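Side-chain contacts in serine-rich Repeat Adhesion Glycoprotein (Srr1) (Streptococcus agalactiae, PDB 4MBO), which binds fibrinogen as a serine-rich repeat surface glycoprotein of the bacterium, probably helping it adhere to host tissue: residues L45-S50 / A143-Q148; V79-D84 / L90-Y95; A228-L233 / S267-D272. All blocks are in the same frame, centred on the assembly; numbering follows the deposited sequence. Where two conformers were deposited one is given.

Contact 1: residues L45-S50 / A143-Q148; sequences LNFAFS and ATLNNQ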
ATOM      1  N   LEU A  45      -5.260 -12.322 -10.706  1.00 15.04           N
ATOM      2  CA  LEU A  45      -5.843 -13.607 -10.347  1.00 14.93           C
ATOM      3  C   LEU A  45      -7.065 -13.887 -11.204  1.00 16.10           C
ATOM      4  O   LEU A  45      -7.943 -13.032 -11.355  1.00 16.90           O
ATOM      5  CB  LEU A  45      -6.290 -13.564  -8.890  1.00 16.19           C
ATOM      6  CG  LEU A  45      -7.120 -14.758  -8.376  1.00 16.42           C
ATOM      7  CD1 LEU A  45      -6.297 -16.039  -8.432  1.00 17.10           C
ATOM      8  CD2 LEU A  45      -7.607 -14.488  -6.961  1.00 18.90           C
ATOM      9  N   ASN A  46      -7.136 -15.098 -11.742  1.00 16.16           N
ATOM     10  CA  ASN A  46      -8.368 -15.476 -12.386  1.00 17.67           C
ATOM     11  C   ASN A  46      -8.762 -16.893 -12.003  1.00 16.27           C
ATOM     12  O   ASN A  46      -7.906 -17.745 -11.711  1.00 16.54           O
ATOM     13  CB  ASN A  46      -8.314 -15.331 -13.884  1.00 22.68           C
ATOM     14  CG  ASN A  46      -7.518 -16.397 -14.536  1.00 25.32           C
ATOM     15  OD1 ASN A  46      -6.310 -16.321 -14.593  1.00 31.23           O
ATOM     16  ND2 ASN A  46      -8.211 -17.401 -15.097  1.00 31.26           N
ATOM     17  N   PHE A  47     -10.064 -17.133 -11.955  1.00 15.76           N
ATOM     18  CA  PHE A  47     -10.578 -18.461 -11.664  1.00 15.37           C
ATOM     19  C   PHE A  47     -11.925 -18.638 -12.327  1.00 16.75           C
ATOM     20  O   PHE A  47     -12.594 -17.668 -12.688  1.00 16.59           O
ATOM     21  CB  PHE A  47     -10.643 -18.735 -10.141  1.00 15.89           C
ATOM     22  CG  PHE A  47     -11.496 -17.787  -9.362  1.00 15.97           C
ATOM     23  CD1 PHE A  47     -12.850 -18.034  -9.189  1.00 18.10           C
ATOM     24  CD2 PHE A  47     -10.928 -16.667  -8.768  1.00 18.96           C
ATOM     25  CE1 PHE A  47     -13.638 -17.147  -8.457  1.00 20.19           C
ATOM     26  CE2 PHE A  47     -11.711 -15.794  -8.035  1.00 19.24           C
ATOM     27  CZ  PHE A  47     -13.051 -16.034  -7.893  1.00 19.35           C
ATOM     28  N   ALA A  48     -12.330 -19.898 -12.479  1.00 15.66           N
ATOM     29  CA  ALA A  48     -13.605 -20.204 -13.083  1.00 15.91           C
ATOM     30  C   ALA A  48     -14.001 -21.609 -12.669  1.00 15.41           C
ATOM     31  O   ALA A  48     -13.143 -22.435 -12.314  1.00 15.47           O
ATOM     32  CB  ALA A  48     -13.498 -20.120 -14.596  1.00 17.23           C
ATOM     33  N   PHE A  49     -15.294 -21.879 -12.729  1.00 16.38           N
ATOM     34  CA  PHE A  49     -15.842 -23.200 -12.426  1.00 16.82           C
ATOM     35  C   PHE A  49     -17.319 -23.253 -12.828  1.00 17.98           C
ATOM     36  O   PHE A  49     -17.906 -22.234 -13.219  1.00 18.70           O
ATOM     37  CB  PHE A  49     -15.720 -23.527 -10.911  1.00 15.89           C
ATOM     38  CG  PHE A  49     -16.436 -22.562 -10.016  1.00 16.68           C
ATOM     39  CD1 PHE A  49     -17.781 -22.723  -9.696  1.00 17.67           C
ATOM     40  CD2 PHE A  49     -15.753 -21.471  -9.479  1.00 16.03           C
ATOM     41  CE1 PHE A  49     -18.443 -21.826  -8.877  1.00 18.87           C
ATOM     42  CE2 PHE A  49     -16.421 -20.561  -8.676  1.00 17.09           C
ATOM     43  CZ  PHE A  49     -17.755 -20.741  -8.365  1.00 18.62           C
ATOM     44  N   SER A  50     -17.882 -24.452 -12.758  1.00 18.23           N
ATOM     45  CA  SER A  50     -19.290 -24.683 -12.904  1.00 19.88           C
ATOM     46  C   SER A  50     -19.814 -25.334 -11.631  1.00 20.81           C
ATOM     47  O   SER A  50     -19.071 -26.016 -10.914  1.00 20.63           O
ATOM     48  CB  SER A  50     -19.579 -25.636 -14.063  1.00 22.04           C
ATOM     49  OG  SER A  50     -19.264 -25.018 -15.281  1.00 24.44           O
ATOM     50  N   ALA A 143      -2.557 -19.205  -4.814  1.00 12.95           N
ATOM     51  CA  ALA A 143      -3.985 -19.119  -4.625  1.00 13.25           C
ATOM     52  C   ALA A 143      -4.551 -20.497  -4.846  1.00 14.22           C
ATOM     53  O   ALA A 143      -4.161 -21.196  -5.774  1.00 14.02           O
ATOM     54  CB  ALA A 143      -4.608 -18.128  -5.579  1.00 13.71           C
ATOM     55  N   THR A 144      -5.545 -20.854  -4.040  1.00 13.25           N
ATOM     56  CA  THR A 144      -6.185 -22.162  -4.088  1.00 14.50           C
ATOM     57  C   THR A 144      -7.698 -22.060  -4.169  1.00 14.89           C
ATOM     58  O   THR A 144      -8.306 -21.258  -3.485  1.00 15.12           O
ATOM     59  CB  THR A 144      -5.847 -22.958  -2.809  1.00 15.73           C
ATOM     60  OG1 THR A 144      -4.431 -23.213  -2.768  1.00 16.95           O
ATOM     61  CG2 THR A 144      -6.555 -24.289  -2.753  1.00 16.73           C
ATOM     62  N   LEU A 145      -8.305 -22.902  -5.009  1.00 14.47           N
ATOM     63  CA  LEU A 145      -9.749 -23.010  -5.065  1.00 15.56           C
ATOM     64  C   LEU A 145     -10.022 -24.520  -5.101  1.00 16.98           C
ATOM     65  O   LEU A 145      -9.736 -25.185  -6.074  1.00 15.89           O
ATOM     66  CB  LEU A 145     -10.348 -22.276  -6.284  1.00 15.70           C
ATOM     67  CG  LEU A 145     -11.871 -22.423  -6.425  1.00 17.11           C
ATOM     68  CD1 LEU A 145     -12.660 -22.024  -5.186  1.00 17.40           C
ATOM     69  CD2 LEU A 145     -12.317 -21.564  -7.590  1.00 17.45           C
ATOM     70  N   ASN A 146     -10.555 -25.031  -3.991  1.00 19.19           N
ATOM     71  CA  ASN A 146     -10.774 -26.460  -3.800  1.00 22.50           C
ATOM     72  C   ASN A 146      -9.420 -27.162  -3.984  1.00 21.12           C
ATOM     73  O   ASN A 146      -8.434 -26.817  -3.331  1.00 23.60           O
ATOM     74  CB  ASN A 146     -11.844 -27.003  -4.734  1.00 25.90           C
ATOM     75  CG  ASN A 146     -12.300 -28.426  -4.353  1.00 32.74           C
ATOM     76  OD1 ASN A 146     -12.292 -28.803  -3.175  1.00 37.15           O
ATOM     77  ND2 ASN A 146     -12.716 -29.196  -5.340  1.00 35.82           N
ATOM     78  N   ASN A 147      -9.362 -28.101  -4.911  1.00 21.72           N
ATOM     79  CA  ASN A 147      -8.133 -28.877  -5.126  1.00 21.37           C
ATOM     80  C   ASN A 147      -7.216 -28.315  -6.206  1.00 20.33           C
ATOM     81  O   ASN A 147      -6.216 -28.947  -6.555  1.00 20.95           O
ATOM     82  CB  ASN A 147      -8.523 -30.333  -5.465  1.00 23.71           C
ATOM     83  CG  ASN A 147      -9.203 -31.040  -4.304  1.00 30.10           C
ATOM     84  OD1 ASN A 147     -10.148 -31.834  -4.491  1.00 39.49           O
ATOM     85  ND2 ASN A 147      -8.763 -30.734  -3.093  1.00 30.84           N
ATOM     86  N   GLN A 148      -7.521 -27.128  -6.731  1.00 17.57           N
ATOM     87  CA  GLN A 148      -6.671 -26.525  -7.757  1.00 17.18           C
ATOM     88  C   GLN A 148      -5.891 -25.377  -7.182  1.00 15.94           C
ATOM     89  O   GLN A 148      -6.438 -24.565  -6.433  1.00 15.38           O
ATOM     90  CB  GLN A 148      -7.517 -26.000  -8.907  1.00 20.54           C
ATOM     91  CG  GLN A 148      -8.379 -27.069  -9.571  1.00 22.62           C
ATOM     92  CD  GLN A 148      -7.636 -28.309 -10.044  1.00 28.18           C
ATOM     93  OE1 GLN A 148      -8.123 -29.441  -9.856  1.00 37.15           O
ATOM     94  NE2 GLN A 148      -6.486 -28.128 -10.609  1.00 28.39           N
TER

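Contact 2: residues V79-D84 / L90-Y95; sequences VQDIMD and LATGSY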
ATOM      1  N   VAL A  79     -15.046  -7.521  -2.776  1.00 21.51           N
ATOM      2  CA  VAL A  79     -14.440  -7.772  -4.086  1.00 22.34           C
ATOM      3  C   VAL A  79     -15.601  -7.626  -5.084  1.00 23.73           C
ATOM      4  O   VAL A  79     -16.730  -7.404  -4.695  1.00 24.38           O
ATOM      5  CB  VAL A  79     -13.726  -9.129  -4.192  1.00 21.19           C
ATOM      6  CG1 VAL A  79     -12.507  -9.153  -3.275  1.00 23.07           C
ATOM      7  CG2 VAL A  79     -14.669 -10.278  -3.908  1.00 21.05           C
ATOM      8  N   GLN A  80     -15.348  -7.737  -6.384  1.00 25.59           N
ATOM      9  CA  GLN A  80     -16.457  -7.581  -7.317  1.00 27.56           C
ATOM     10  C   GLN A  80     -17.431  -8.739  -7.274  1.00 26.06           C
ATOM     11  O   GLN A  80     -17.057  -9.891  -6.995  1.00 25.43           O
ATOM     12  CB  GLN A  80     -15.958  -7.370  -8.760  1.00 30.89           C
ATOM     13  CG  GLN A  80     -15.032  -6.162  -8.917  1.00 36.22           C
ATOM     14  CD  GLN A  80     -15.680  -4.840  -8.512  1.00 39.01           C
ATOM     15  OE1 GLN A  80     -15.166  -4.122  -7.646  1.00 42.20           O
ATOM     16  NE2 GLN A  80     -16.832  -4.536  -9.097  1.00 39.68           N
ATOM     17  N   ASP A  81     -18.685  -8.401  -7.507  1.00 26.46           N
ATOM     18  CA  ASP A  81     -19.740  -9.366  -7.569  1.00 25.95           C
ATOM     19  C   ASP A  81     -19.487 -10.319  -8.741  1.00 25.69           C
ATOM     20  O   ASP A  81     -18.816  -9.971  -9.740  1.00 25.84           O
ATOM     21  CB  ASP A  81     -21.097  -8.682  -7.836  1.00 28.83           C
ATOM     22  CG  ASP A  81     -21.509  -7.696  -6.741  1.00 32.94           C
ATOM     23  OD1 ASP A  81     -21.106  -7.869  -5.559  1.00 31.80           O
ATOM     24  OD2 ASP A  81     -22.287  -6.763  -7.082  1.00 34.35           O
ATOM     25  N   ILE A  82     -20.060 -11.499  -8.625  1.00 23.58           N
ATOM     26  CA  ILE A  82     -20.065 -12.459  -9.713  1.00 23.22           C
ATOM     27  C   ILE A  82     -21.453 -12.387 -10.344  1.00 23.42           C
ATOM     28  O   ILE A  82     -22.451 -12.571  -9.655  1.00 22.79           O
ATOM     29  CB  ILE A  82     -19.770 -13.861  -9.226  1.00 22.33           C
ATOM     30  CG1 ILE A  82     -18.403 -13.916  -8.542  1.00 21.32           C
ATOM     31  CG2 ILE A  82     -19.789 -14.831 -10.402  1.00 22.97           C
ATOM     32  CD1 ILE A  82     -17.992 -15.309  -8.114  1.00 21.62           C
ATOM     33  N   MET A  83     -21.516 -12.123 -11.662  1.00 25.62           N
ATOM     34  CA  MET A  83     -22.744 -11.974 -12.379  1.00 28.33           C
ATOM     35  C   MET A  83     -22.910 -13.079 -13.403  1.00 26.89           C
ATOM     36  O   MET A  83     -21.916 -13.659 -13.850  1.00 26.08           O
ATOM     37  CB  MET A  83     -22.707 -10.658 -13.192  1.00 32.85           C
ATOM     38  CG  MET A  83     -22.119  -9.492 -12.435  1.00 38.36           C
ATOM     39  SD  MET A  83     -23.224  -8.941 -11.136  1.00 49.39           S
ATOM     40  CE  MET A  83     -24.239  -7.814 -12.094  1.00 49.86           C
ATOM     41  N   ASP A  84     -24.154 -13.355 -13.780  1.00 26.76           N
ATOM     42  CA  ASP A  84     -24.402 -14.310 -14.846  1.00 28.20           C
ATOM     43  C   ASP A  84     -24.598 -13.551 -16.173  1.00 31.06           C
ATOM     44  O   ASP A  84     -24.439 -12.318 -16.237  1.00 31.50           O
ATOM     45  CB  ASP A  84     -25.545 -15.293 -14.542  1.00 30.00           C
ATOM     46  CG  ASP A  84     -26.928 -14.694 -14.677  1.00 31.74           C
ATOM     47  OD1 ASP A  84     -27.072 -13.477 -14.940  1.00 32.72           O
ATOM     48  OD2 ASP A  84     -27.892 -15.485 -14.520  1.00 33.63           O
ATOM     49  N   LEU A  90     -24.982 -13.388  -8.997  1.00 23.48           N
ATOM     50  CA  LEU A  90     -24.869 -14.776  -8.517  1.00 21.78           C
ATOM     51  C   LEU A  90     -24.276 -14.849  -7.108  1.00 20.11           C
ATOM     52  O   LEU A  90     -24.690 -15.657  -6.300  1.00 20.76           O
ATOM     53  CB  LEU A  90     -23.980 -15.609  -9.446  1.00 21.46           C
ATOM     54  CG  LEU A  90     -24.526 -15.897 -10.840  1.00 22.93           C
ATOM     55  CD1 LEU A  90     -23.415 -16.567 -11.638  1.00 23.69           C
ATOM     56  CD2 LEU A  90     -25.784 -16.738 -10.806  1.00 25.12           C
ATOM     57  N   ALA A  91     -23.293 -14.017  -6.837  1.00 19.72           N
ATOM     58  CA  ALA A  91     -22.627 -14.065  -5.531  1.00 19.75           C
ATOM     59  C   ALA A  91     -21.913 -12.791  -5.218  1.00 21.62           C
ATOM     60  O   ALA A  91     -21.440 -12.093  -6.126  1.00 22.11           O
ATOM     61  CB  ALA A  91     -21.619 -15.211  -5.526  1.00 19.56           C
ATOM     62  N   THR A  92     -21.817 -12.471  -3.928  1.00 20.15           N
ATOM     63  CA  THR A  92     -21.064 -11.328  -3.496  1.00 20.75           C
ATOM     64  C   THR A  92     -19.855 -11.863  -2.733  1.00 19.54           C
ATOM     65  O   THR A  92     -19.901 -12.968  -2.203  1.00 20.48           O
ATOM     66  CB  THR A  92     -21.908 -10.441  -2.581  1.00 23.28           C
ATOM     67  OG1 THR A  92     -22.411 -11.228  -1.504  1.00 24.85           O
ATOM     68  CG2 THR A  92     -23.079  -9.888  -3.359  1.00 23.23           C
ATOM     69  N   GLY A  93     -18.795 -11.093  -2.642  1.00 19.36           N
ATOM     70  CA  GLY A  93     -17.604 -11.588  -2.002  1.00 17.74           C
ATOM     71  C   GLY A  93     -16.852 -10.570  -1.201  1.00 17.99           C
ATOM     72  O   GLY A  93     -17.007  -9.358  -1.400  1.00 19.19           O
ATOM     73  N   SER A  94     -16.066 -11.076  -0.266  1.00 17.72           N
ATOM     74  CA  SER A  94     -15.248 -10.212   0.567  1.00 19.30           C
ATOM     75  C   SER A  94     -13.926 -10.880   0.902  1.00 17.88           C
ATOM     76  O   SER A  94     -13.850 -12.113   1.050  1.00 17.36           O
ATOM     77  CB  SER A  94     -15.975  -9.801   1.851  1.00 22.52           C
ATOM     78  OG  SER A  94     -16.380 -10.917   2.592  1.00 23.17           O
ATOM     79  N   TYR A  95     -12.897 -10.041   0.984  1.00 17.37           N
ATOM     80  CA  TYR A  95     -11.567 -10.451   1.374  1.00 17.15           C
ATOM     81  C   TYR A  95     -11.428 -10.241   2.865  1.00 17.47           C
ATOM     82  O   TYR A  95     -11.970  -9.272   3.433  1.00 18.06           O
ATOM     83  CB  TYR A  95     -10.519  -9.591   0.660  1.00 17.31           C
ATOM     84  CG  TYR A  95      -9.135  -9.752   1.178  1.00 17.56           C
ATOM     85  CD1 TYR A  95      -8.368 -10.845   0.860  1.00 16.94           C
ATOM     86  CD2 TYR A  95      -8.567  -8.766   1.988  1.00 16.96           C
ATOM     87  CE1 TYR A  95      -7.084 -10.996   1.359  1.00 17.52           C
ATOM     88  CE2 TYR A  95      -7.288  -8.900   2.462  1.00 17.26           C
ATOM     89  CZ  TYR A  95      -6.534 -10.011   2.143  1.00 16.73           C
ATOM     90  OH  TYR A  95      -5.244 -10.194   2.615  1.00 18.36           O
TER
HETATM   91  O   HOH W   1     -19.143  -8.645  -4.058  1.00 22.52           O

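Contact 3: residues A228-L233 / S267-D272; sequences AEVKIL and SKITID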
ATOM      1  N   ALA A 228      -4.946  18.977   7.096  0.70 17.59           N
ATOM      2  CA  ALA A 228      -4.069  17.827   7.318  0.70 17.47           C
ATOM      3  C   ALA A 228      -3.964  17.481   8.785  0.70 17.11           C
ATOM      4  O   ALA A 228      -3.812  18.387   9.629  0.70 16.13           O
ATOM      5  CB  ALA A 228      -2.673  18.110   6.792  0.70 16.30           C
ATOM      6  N   GLU A 229      -4.013  16.171   9.057  0.70 18.55           N
ATOM      7  CA  GLU A 229      -3.736  15.610  10.384  0.70 19.91           C
ATOM      8  C   GLU A 229      -2.289  15.188  10.272  0.70 18.66           C
ATOM      9  O   GLU A 229      -1.926  14.443   9.357  0.70 18.39           O
ATOM     10  CB  GLU A 229      -4.628  14.417  10.684  0.70 23.22           C
ATOM     11  CG  GLU A 229      -6.095  14.755  10.557  0.70 26.74           C
ATOM     12  CD  GLU A 229      -7.042  13.629  10.910  0.70 32.20           C
ATOM     13  OE1 GLU A 229      -6.686  12.432  10.812  0.70 34.34           O
ATOM     14  OE2 GLU A 229      -8.184  13.972  11.256  0.70 35.96           O
ATOM     15  N   VAL A 230      -1.452  15.707  11.165  1.00 17.59           N
ATOM     16  CA  VAL A 230      -0.012  15.471  11.123  1.00 16.49           C
ATOM     17  C   VAL A 230       0.474  14.834  12.409  1.00 16.76           C
ATOM     18  O   VAL A 230       0.162  15.311  13.496  1.00 17.56           O
ATOM     19  CB  VAL A 230       0.762  16.807  10.953  1.00 16.84           C
ATOM     20  CG1 VAL A 230       2.265  16.574  10.906  1.00 16.22           C
ATOM     21  CG2 VAL A 230       0.313  17.541   9.702  1.00 17.19           C
ATOM     22  N   LYS A 231       1.244  13.761  12.261  1.00 16.29           N
ATOM     23  CA  LYS A 231       1.842  13.046  13.390  1.00 16.65           C
ATOM     24  C   LYS A 231       3.299  12.841  13.022  1.00 17.02           C
ATOM     25  O   LYS A 231       3.626  12.511  11.881  1.00 15.64           O
ATOM     26  CB  LYS A 231       1.155  11.680  13.641  1.00 19.27           C
ATOM     27  CG  LYS A 231       1.740  10.881  14.804  1.00 21.44           C
ATOM     28  CD  LYS A 231       0.877   9.679  15.254  1.00 25.56           C
ATOM     29  CE  LYS A 231       0.740   8.623  14.172  1.00 29.64           C
ATOM     30  NZ  LYS A 231      -0.007   7.401  14.653  1.00 34.05           N
ATOM     31  N   ILE A 232       4.190  13.062  13.995  1.00 15.27           N
ATOM     32  CA  ILE A 232       5.634  12.902  13.809  1.00 15.63           C
ATOM     33  C   ILE A 232       6.167  11.891  14.822  1.00 15.61           C
ATOM     34  O   ILE A 232       5.959  12.025  16.037  1.00 16.49           O
ATOM     35  CB  ILE A 232       6.388  14.246  13.952  1.00 15.04           C
ATOM     36  CG1 ILE A 232       5.703  15.312  13.116  1.00 16.59           C
ATOM     37  CG2 ILE A 232       7.863  14.075  13.633  1.00 15.72           C
ATOM     38  CD1 ILE A 232       6.315  16.685  13.222  1.00 17.83           C
ATOM     39  N   LEU A 233       6.835  10.871  14.305  1.00 15.53           N
ATOM     40  CA  LEU A 233       7.420   9.816  15.103  1.00 15.93           C
ATOM     41  C   LEU A 233       8.921   9.764  14.934  1.00 16.37           C
ATOM     42  O   LEU A 233       9.448  10.139  13.895  1.00 17.00           O
ATOM     43  CB  LEU A 233       6.833   8.438  14.700  1.00 16.33           C
ATOM     44  CG  LEU A 233       5.331   8.345  14.671  1.00 17.52           C
ATOM     45  CD1 LEU A 233       4.907   6.996  14.127  1.00 19.42           C
ATOM     46  CD2 LEU A 233       4.719   8.582  16.032  1.00 19.31           C
ATOM     47  N   SER A 267      -0.915  25.100   1.375  1.00 18.34           N
ATOM     48  CA  SER A 267      -0.198  24.596   0.213  1.00 20.56           C
ATOM     49  C   SER A 267       1.127  23.926   0.588  1.00 18.59           C
ATOM     50  O   SER A 267       1.598  23.037  -0.136  1.00 18.68           O
ATOM     51  CB  SER A 267       0.029  25.725  -0.791  1.00 24.57           C
ATOM     52  OG  SER A 267      -1.232  26.142  -1.352  1.00 27.31           O
ATOM     53  N   LYS A 268       1.738  24.360   1.688  0.50 17.50           N
ATOM     54  CA  LYS A 268       2.992  23.773   2.186  0.50 17.35           C
ATOM     55  C   LYS A 268       2.938  23.646   3.677  0.50 16.77           C
ATOM     56  O   LYS A 268       2.492  24.562   4.365  0.50 16.97           O
ATOM     57  CB  LYS A 268       4.232  24.648   1.940  0.50 20.06           C
ATOM     58  CG  LYS A 268       4.738  24.809   0.533  0.50 22.19           C
ATOM     59  CD  LYS A 268       6.084  25.546   0.539  0.50 22.24           C
ATOM     60  CE  LYS A 268       6.110  26.726   1.504  0.50 22.10           C
ATOM     61  NZ  LYS A 268       7.245  27.679   1.248  0.50 23.15           N
ATOM     62  N   ILE A 269       3.473  22.539   4.159  1.00 15.63           N
ATOM     63  CA  ILE A 269       3.688  22.272   5.589  1.00 15.61           C
ATOM     64  C   ILE A 269       5.209  22.353   5.769  1.00 15.18           C
ATOM     65  O   ILE A 269       5.975  21.728   5.012  1.00 15.28           O
ATOM     66  CB  ILE A 269       3.170  20.883   5.985  1.00 16.34           C
ATOM     67  CG1 ILE A 269       1.648  20.910   6.019  1.00 17.32           C
ATOM     68  CG2 ILE A 269       3.738  20.420   7.325  1.00 15.68           C
ATOM     69  CD1 ILE A 269       1.014  19.539   6.103  1.00 17.76           C
ATOM     70  N   THR A 270       5.659  23.151   6.743  1.00 13.93           N
ATOM     71  CA  THR A 270       7.065  23.358   6.987  1.00 13.63           C
ATOM     72  C   THR A 270       7.397  22.993   8.426  1.00 13.31           C
ATOM     73  O   THR A 270       6.842  23.548   9.373  1.00 14.80           O
ATOM     74  CB  THR A 270       7.453  24.849   6.774  1.00 14.77           C
ATOM     75  OG1 THR A 270       7.134  25.238   5.421  1.00 16.78           O
ATOM     76  CG2 THR A 270       8.936  25.054   6.999  1.00 15.77           C
ATOM     77  N   ILE A 271       8.288  22.020   8.580  1.00 12.63           N
ATOM     78  CA  ILE A 271       8.758  21.524   9.867  1.00 13.32           C
ATOM     79  C   ILE A 271      10.213  21.888  10.060  1.00 14.54           C
ATOM     80  O   ILE A 271      11.059  21.450   9.291  1.00 15.04           O
ATOM     81  CB  ILE A 271       8.653  19.986   9.952  1.00 14.05           C
ATOM     82  CG1 ILE A 271       7.197  19.570   9.774  1.00 15.32           C
ATOM     83  CG2 ILE A 271       9.159  19.502  11.297  1.00 15.34           C
ATOM     84  CD1 ILE A 271       7.016  18.100   9.385  1.00 16.43           C
ATOM     85  N   ASP A 272      10.504  22.669  11.107  1.00 15.46           N
ATOM     86  CA  ASP A 272      11.879  23.033  11.494  1.00 16.06           C
ATOM     87  C   ASP A 272      12.381  21.931  12.442  1.00 16.12           C
ATOM     88  O   ASP A 272      11.776  21.699  13.496  1.00 16.65           O
ATOM     89  CB  ASP A 272      11.819  24.358  12.254  1.00 18.23           C
ATOM     90  CG  ASP A 272      13.166  24.899  12.685  1.00 19.94           C
ATOM     91  OD1 ASP A 272      14.225  24.239  12.562  1.00 19.92           O
ATOM     92  OD2 ASP A 272      13.131  26.060  13.226  1.00 22.74           O
TER

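Contact 1: residues L45-S50 / A143-Q148
Leu-145 CD2 touches both Phe-47 and Phe-49, neighbours on one side of the facing strand, lying 3.9 Å from Phe-47 CD1 and 3.9 Å from Phe-49 CD2. One methyl thus serves both rings, meeting each obliquely, and the leucine side chain crosses both at about a right angle. A separate aliphatic pair lies further back along the strands, where Leu-45 CD1 comes to 3.9 Å from the CB of Ala-143. Phe-47 and Phe-49 share a chi1 near 60°, with CG between N and the carbonyl carbon; both rings are therefore carried in the same way, one after the other along strand 43-51.

The backbones do not pair. The two strand segments run nearly parallel, 9° apart, with their axes 9.3 Å from each other, and their hydrogen bonds go to other strands: Leu-45, Phe-47 and Phe-49 bond to strand 116-126, Asn-46 and Ala-48 to strand 20-25. On the other side, a type II' turn from Leu-145 to Gln-148 is closed by Leu-145 N to Gln-148 O (2.9 Å) and Gln-148 N to Leu-145 O (3.0 Å), and leads directly into strand 148-157.

This is face-to-face packing of two sheets in the N-terminal beta sandwich, an Ig-like domain. Phe-60 joins from strand 59-64, edge-to-face with Phe-49 and touching Leu-145. Since every residue that touches here is buried and apolar, the two sheets are held together at this point by van der Waals contact and exclusion of water.

Contact 2: residues V79-D84 / L90-Y95
A classic beta bulge marks this antiparallel hairpin at the edge of the Ig-like domain: Leu-90 and Ala-91 both face Ile-82. The carbonyl O of Ile-82 takes two N-H groups, from Leu-90 N at 2.7 Å and from Ala-91 N at 3.3 Å, both in the carbonyl plane. The bond back, Ile-82 N to Ala-91 O, is 2.9 Å and almost straight at 176°.

Between Ile-82 and Val-79 the chain leaves direct pairing around Gln-80, and a water takes over. It accepts from Gly-93 N at 2.8 Å and lies within donating distance of Val-79 O and of Asp-81 OD1 (2.6 Å), with more acceptors around it than it has protons. Beyond it, Val-79 N reaches Gly-93 O at 3.0 Å, coming from well above the carbonyl plane, while CG2 of Val-79 lies over the bare glycine backbone, 3.5 Å from Gly-93 C.

Asp-81 and Thr-92 lie side by side, OD1 of the aspartate beside the threonine CG2 methyl. At the bulge, Leu-90 has its CG anti to the carbonyl carbon (chi1 -68°) and brings CD1 to 3.8 Å from Asp-84 CB. Asp-84 OD1 is bonded to Thr-86 OG1 and the backbone N of Gln-88, OD2 to Tyr-109 OH. Ile-82 and Ala-91 share a sheet face, on which Ile-82 touches Tyr-104 and Ala-91 touches Trp-106; Ile-82 also touches Val-120 of the other sheet.

Segment 79-84, at the sheet's edge, is thus held by backbone bonds at the bulge and at Val-79, water in the interval, and apolar packing alongside.

Contact 3: residues A228-L233 / S267-D272
Ile-269 reaches from strand 269-272 toward Ala-228 and Val-230, and its long branch makes the contact. From CB the side chain divides. CG2 stands anti to the backbone N, while CG1 is anti to the carbonyl carbon (chi1 -74°) and continues extended into CD1 (chi2 168°). Of these atoms CD1 is the one that comes close: it lies 4.2 Å from CG2 of Val-230 and 4.0 Å from the CB of Ala-228, a residue modelled in two conformers, so that the second distance is less certain. CB and CG1 form the arm that carries it across; CG2 branches off and has no close partner in 228-233. The terminal methyl thus touches two residues on the same side of the facing chain, Ala-228 just before strand 229-235 and Val-230 within it. With Val-230 the two side chains slide past each other in opposite directions, so Val-230 CG2 meets the methyl in passing and not end-on.

Both segments belong to the C-terminal adhesin domain, where they lie on different sheets. Strand 229-235 pairs with strand 283-290, and residues 269-272 with strand 210-215; Ile-269 itself is backbone hydrogen-bonded to Ile-213. Here the two sheets pack face against face, through side chains alone, with nearest CA atoms 9.1 Å apart for Ala-228 and Ile-269 and 10.0 Å for Ile-232 and Ile-271.

Two residues along, a different meeting takes place. Ile-271 and Ile-232 both send an extended CG1-CD1 arm toward the other sheet, and the arms reach each other tip to tip, with Ile-271 CD1 4.1 Å from Ile-232 CD1. Ile-232 is also touched by Val-256 and Trp-273. Tyr-262 of strand 262-264 touches Val-230 and Ile-271, packing against a residue from each of the two facing sheets.

Contacts 1 and 3 are the same kind of joint in two different domains: buried packing between sheets made by apolar side chains, with the backbones bonded to other strands. They differ in make-up, two phenylalanine rings on a leucine methyl plus an aliphatic pair in contact 1, aliphatic methyls alone in contact 3, and their centres lie about 46 Å apart, on opposite sides of the chain's centre. Contact 2 belongs to the domain of contact 1, is nested within its chain loop, and reaches the same sheet, with centres about 14 Å apart. Lying at that sheet's edge and only partly buried, it adds backbone hydrogen bonds and a water to its side-chain packing.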